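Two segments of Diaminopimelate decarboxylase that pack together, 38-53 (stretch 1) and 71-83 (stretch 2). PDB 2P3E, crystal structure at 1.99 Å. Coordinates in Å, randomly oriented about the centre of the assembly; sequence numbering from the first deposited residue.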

# COMPACT_ATOMS: atom_id res chain seq x y z
N VAL B 38 -15.73 5.92 8.01
CA VAL B 38 -16.91 6.77 8.22
C VAL B 38 -16.48 8.23 8.12
O VAL B 38 -15.53 8.63 8.78
CB VAL B 38 -17.54 6.50 9.62
CG1 VAL B 38 -18.80 7.38 9.83
CG2 VAL B 38 -17.90 5.01 9.78
N TYR B 39 -17.19 9.01 7.29
CA TYR B 39 -16.87 10.40 7.08
C TYR B 39 -18.00 11.33 7.53
O TYR B 39 -19.18 11.00 7.39
CB TYR B 39 -16.58 10.66 5.59
CG TYR B 39 -15.43 9.84 5.02
CD1 TYR B 39 -14.12 10.29 5.10
CD2 TYR B 39 -15.67 8.60 4.44
CE1 TYR B 39 -13.06 9.52 4.57
CE2 TYR B 39 -14.62 7.83 3.90
CZ TYR B 39 -13.34 8.29 3.98
OH TYR B 39 -12.35 7.50 3.43
N SER B 40 -17.61 12.50 8.05
CA SER B 40 -18.55 13.57 8.42
C SER B 40 -18.67 14.56 7.28
O SER B 40 -17.72 15.28 6.95
CB SER B 40 -18.10 14.27 9.70
OG SER B 40 -18.74 15.55 9.86
N SER B 41 -19.87 14.64 6.70
CA SER B 41 -20.15 15.57 5.63
C SER B 41 -19.95 17.02 6.08
O SER B 41 -19.28 17.82 5.38
CB SER B 41 -21.59 15.37 5.12
OG SER B 41 -21.85 16.20 4.01
N ASN B 42 -20.50 17.37 7.24
CA ASN B 42 -20.44 18.75 7.71
C ASN B 42 -19.05 19.18 8.14
O ASN B 42 -18.71 20.36 8.03
CB ASN B 42 -21.47 19.04 8.81
CG ASN B 42 -22.85 19.26 8.24
OD1 ASN B 42 -23.07 20.21 7.47
ND2 ASN B 42 -23.79 18.37 8.56
N PHE B 43 -18.25 18.23 8.63
CA PHE B 43 -16.83 18.54 8.90
C PHE B 43 -16.10 18.95 7.63
O PHE B 43 -15.38 19.97 7.63
CB PHE B 43 -16.10 17.37 9.58
CG PHE B 43 -14.69 17.71 10.03
CD1 PHE B 43 -14.45 18.23 11.30
CD2 PHE B 43 -13.60 17.53 9.17
CE1 PHE B 43 -13.16 18.55 11.72
CE2 PHE B 43 -12.29 17.82 9.59
CZ PHE B 43 -12.08 18.34 10.87
N ILE B 44 -16.25 18.16 6.57
CA ILE B 44 -15.60 18.45 5.28
C ILE B 44 -15.99 19.84 4.77
O ILE B 44 -15.12 20.65 4.42
CB ILE B 44 -15.92 17.37 4.22
CG1 ILE B 44 -15.33 16.00 4.63
CG2 ILE B 44 -15.35 17.76 2.86
CD1 ILE B 44 -15.89 14.82 3.84
N LYS B 45 -17.30 20.10 4.73
CA LYS B 45 -17.84 21.38 4.25
C LYS B 45 -17.30 22.55 5.06
O LYS B 45 -16.93 23.58 4.48
CB LYS B 45 -19.39 21.39 4.27
CG LYS B 45 -20.08 20.42 3.30
CD LYS B 45 -21.59 20.28 3.63
CE LYS B 45 -22.33 19.45 2.58
NZ LYS B 45 -23.81 19.58 2.76
N GLU B 46 -17.26 22.40 6.38
CA GLU B 46 -16.82 23.47 7.28
C GLU B 46 -15.32 23.75 7.22
O GLU B 46 -14.90 24.91 7.33
CB GLU B 46 -17.23 23.20 8.73
CG GLU B 46 -18.72 23.42 8.96
CD GLU B 46 -19.24 22.75 10.21
OE1 GLU B 46 -18.44 22.43 11.12
OE2 GLU B 46 -20.47 22.56 10.29
N ARG B 47 -14.51 22.70 7.04
CA ARG B 47 -13.07 22.91 6.78
C ARG B 47 -12.82 23.67 5.48
O ARG B 47 -11.96 24.56 5.43
CB ARG B 47 -12.28 21.59 6.75
CG ARG B 47 -12.38 20.78 8.04
CD ARG B 47 -11.76 21.49 9.24
NE ARG B 47 -10.30 21.42 9.15
CZ ARG B 47 -9.47 21.52 10.18
NH1 ARG B 47 -9.93 21.72 11.42
NH2 ARG B 47 -8.16 21.43 9.95
N PHE B 48 -13.55 23.29 4.43
CA PHE B 48 -13.44 23.99 3.16
C PHE B 48 -13.86 25.45 3.29
O PHE B 48 -13.18 26.35 2.76
CB PHE B 48 -14.24 23.32 2.03
CG PHE B 48 -14.15 24.05 0.72
CD1 PHE B 48 -13.05 23.89 -0.11
CD2 PHE B 48 -15.17 24.93 0.31
CE1 PHE B 48 -12.95 24.58 -1.33
CE2 PHE B 48 -15.08 25.61 -0.91
CZ PHE B 48 -13.96 25.45 -1.72
N GLU B 49 -14.98 25.67 3.98
CA GLU B 49 -15.52 27.01 4.16
C GLU B 49 -14.60 27.88 5.02
O GLU B 49 -14.54 29.10 4.83
CB GLU B 49 -16.94 26.97 4.76
CG GLU B 49 -18.03 26.44 3.80
CD GLU B 49 -18.07 27.17 2.47
OE1 GLU B 49 -17.86 28.40 2.44
OE2 GLU B 49 -18.32 26.50 1.44
N ALA B 50 -13.89 27.27 5.94
CA ALA B 50 -12.87 27.98 6.72
C ALA B 50 -11.77 28.58 5.82
O ALA B 50 -11.32 29.71 6.07
CB ALA B 50 -12.26 27.09 7.78
N TYR B 51 -11.36 27.84 4.80
CA TYR B 51 -10.41 28.34 3.80
C TYR B 51 -11.03 29.48 2.98
O TYR B 51 -10.39 30.51 2.76
CB TYR B 51 -9.95 27.20 2.88
CG TYR B 51 -8.77 26.43 3.43
CD1 TYR B 51 -8.95 25.21 4.07
CD2 TYR B 51 -7.47 26.94 3.32
CE1 TYR B 51 -7.85 24.49 4.58
CE2 TYR B 51 -6.36 26.24 3.83
CZ TYR B 51 -6.56 25.02 4.46
OH TYR B 51 -5.48 24.34 4.94
N ARG B 52 -12.28 29.29 2.54
CA ARG B 52 -12.98 30.31 1.76
C ARG B 52 -13.12 31.63 2.53
O ARG B 52 -12.91 32.70 1.96
CB ARG B 52 -14.37 29.83 1.33
CG ARG B 52 -14.37 28.64 0.40
CD ARG B 52 -14.06 29.04 -1.05
CZ ARG B 52 -12.87 28.94 -4.30
NH1 ARG B 52 -12.97 29.97 -5.16
NH2 ARG B 52 -12.30 27.80 -4.66
N LYS B 53 -13.50 31.54 3.80
CA LYS B 53 -13.67 32.69 4.66
C LYS B 53 -12.31 33.37 4.92
O LYS B 53 -12.20 34.59 4.82
CB LYS B 53 -14.34 32.28 5.97
CG LYS B 53 -14.49 33.39 6.98
CD LYS B 53 -15.27 32.93 8.21
CE LYS B 53 -15.23 33.97 9.33
NZ LYS B 53 -16.21 33.58 10.40
N HIS B 71 -17.66 10.73 -4.46
CA HIS B 71 -18.73 11.44 -3.75
C HIS B 71 -18.18 12.53 -2.83
O HIS B 71 -18.77 13.61 -2.70
CB HIS B 71 -19.64 10.45 -2.99
CG HIS B 71 -20.22 9.39 -3.87
ND1 HIS B 71 -21.25 9.64 -4.76
CD2 HIS B 71 -19.88 8.08 -4.06
CE1 HIS B 71 -21.55 8.53 -5.42
NE2 HIS B 71 -20.72 7.58 -5.02
N LEU B 72 -17.03 12.27 -2.21
CA LEU B 72 -16.40 13.28 -1.37
C LEU B 72 -15.85 14.43 -2.21
O LEU B 72 -15.95 15.61 -1.83
CB LEU B 72 -15.31 12.66 -0.49
CG LEU B 72 -15.77 11.55 0.48
CD1 LEU B 72 -14.58 10.97 1.26
CD2 LEU B 72 -16.85 12.06 1.47
N VAL B 73 -15.26 14.09 -3.36
CA VAL B 73 -14.74 15.10 -4.28
C VAL B 73 -15.90 15.93 -4.84
O VAL B 73 -15.78 17.15 -4.93
CB VAL B 73 -13.87 14.48 -5.40
CG1 VAL B 73 -13.36 15.59 -6.34
CG2 VAL B 73 -12.67 13.70 -4.79
N LYS B 74 -17.01 15.28 -5.19
CA LYS B 74 -18.21 15.99 -5.67
C LYS B 74 -18.73 16.98 -4.64
O LYS B 74 -19.08 18.12 -4.99
CB LYS B 74 -19.32 15.02 -6.11
CG LYS B 74 -20.55 15.77 -6.71
CD LYS B 74 -21.45 14.80 -7.44
CE LYS B 74 -22.34 15.54 -8.44
NZ LYS B 74 -21.56 15.85 -9.71
N LEU B 75 -18.77 16.56 -3.39
CA LEU B 75 -19.16 17.39 -2.26
C LEU B 75 -18.40 18.74 -2.21
O LEU B 75 -19.00 19.82 -2.04
CB LEU B 75 -18.93 16.59 -0.97
CG LEU B 75 -19.75 16.85 0.29
CD1 LEU B 75 -21.20 16.38 0.08
CD2 LEU B 75 -19.17 16.14 1.50
N LEU B 76 -17.08 18.67 -2.36
CA LEU B 76 -16.22 19.86 -2.40
C LEU B 76 -16.42 20.65 -3.69
O LEU B 76 -16.51 21.89 -3.65
CB LEU B 76 -14.74 19.45 -2.24
CG LEU B 76 -14.44 18.88 -0.84
CD1 LEU B 76 -13.15 18.05 -0.84
CD2 LEU B 76 -14.37 20.00 0.19
N GLY B 77 -16.49 19.96 -4.82
CA GLY B 77 -16.75 20.60 -6.11
C GLY B 77 -18.02 21.44 -6.11
O GLY B 77 -18.07 22.51 -6.73
N GLU B 78 -19.04 20.98 -5.40
CA GLU B 78 -20.33 21.70 -5.30
C GLU B 78 -20.21 22.97 -4.46
O GLU B 78 -21.02 23.90 -4.60
CB GLU B 78 -21.43 20.79 -4.74
CG GLU B 78 -21.87 19.65 -5.69
CD GLU B 78 -22.95 20.10 -6.69
OE1 GLU B 78 -23.24 21.32 -6.75
OE2 GLU B 78 -23.50 19.23 -7.42
N LEU B 79 -19.19 23.01 -3.60
CA LEU B 79 -18.89 24.20 -2.82
C LEU B 79 -18.01 25.22 -3.54
O LEU B 79 -17.74 26.30 -3.00
CB LEU B 79 -18.28 23.84 -1.46
CG LEU B 79 -19.13 22.94 -0.56
CD1 LEU B 79 -18.32 22.49 0.66
CD2 LEU B 79 -20.44 23.63 -0.14
N GLY B 80 -17.55 24.87 -4.73
CA GLY B 80 -16.69 25.73 -5.54
C GLY B 80 -15.22 25.37 -5.42
O GLY B 80 -14.36 26.16 -5.80
N ALA B 81 -14.92 24.18 -4.90
CA ALA B 81 -13.52 23.74 -4.79
C ALA B 81 -12.95 23.51 -6.16
O ALA B 81 -13.65 23.07 -7.06
CB ALA B 81 -13.40 22.47 -3.96
N GLY B 82 -11.67 23.83 -6.31
CA GLY B 82 -10.89 23.35 -7.43
C GLY B 82 -10.28 22.00 -7.08
O GLY B 82 -10.61 21.40 -6.05
N ALA B 83 -9.43 21.52 -7.96
CA ALA B 83 -8.72 20.26 -7.73
C ALA B 83 -7.24 20.41 -8.07
O ALA B 83 -6.86 20.88 -9.16
CB ALA B 83 -9.36 19.10 -8.51
O HOH W 1 -18.96 27.58 -0.85

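What does Leu79, the residue with the most surface covered by the other stretch, pack against? Its CA-to-CB bond points toward helix 41-53, and with chi1 in m and chi2 in t the side chain reaches that helix. CD1 lies 3.8 Å from both CA and CG of Lys45, and CD2 approaches OE2 of Glu49 at 3.9 Å. A compact, apolar leucine suits this place, which is lined by the Lys45 backbone and its methylenes. The aliphatic part of Lys45, extended with chi2 to chi4 all t, is also apolar enough to pack here: its CE sits 4.1 Å from Leu75 CD1. Polarity is met by water, which donates to Glu49 OE2 at 2.6 Å and to Leu79 O at 2.8 Å, bridging the stretches where no direct hydrogen bond is found among the modelled atoms.

How does Phe48 fill the space beside Leu79? With chi1 at 179° its buried ring reaches toward the turn around Gly80. Its CE2 lies 3.7 Å from Leu79 CB and 3.5 Å from Leu79 O, its CE1 is 3.4 Å from Ala81 CB, and its CZ is 3.9 Å from Gly80 C. A broad, flat side chain can thus touch three consecutive residues, Leu79, Gly80 and Ala81, while nearer the backbone Phe48 CB meets Leu76 CD2 at 3.8 Å. The small methyl of Ala81 lets the ring come close.

Why is there a glycine at the centre of that bend? Gly80 has a phi of 99° and closes a Schellman motif, with Gly80 N bonded to Gly77 O at 3.1 Å and Ala81 N to Leu76 O at 3.1 Å. At these backbone angles a CB would be jammed against the carbonyl oxygen of Leu79, which by itself calls for glycine. Arg52 extends over the same turn, its NH2 lying 2.9 Å from Gly80 O, but this close approach is not a hydrogen bond in the model, where the arginine's NE is missing.

What joins the helices at the other end of the contact? Leu75 and Leu72, both pointing toward stretch 1, meet Ile44, whose branched side chain is well shaped to fit among several leucines. Ile44 CD1 lies 3.8 Å from Leu72 CD2 and 4.2 Å from Leu75 CD2, while Ile44 CG2 reaches Leu76 CD2 at 3.6 Å. Leu75 CD2 also packs 3.7 Å from Ser41 OG, a hydroxyl satisfied elsewhere in the structure. Beyond the helix start, Leu72 CD1 sits 3.8 Å from the centroid of the Tyr39 ring and almost on its normal, a CH-pi contact over one face. The helix axes cross at -41° and approach to 10.2 Å, a separation bridged by these side chains; altogether the contact buries 624 Å², both sides summed.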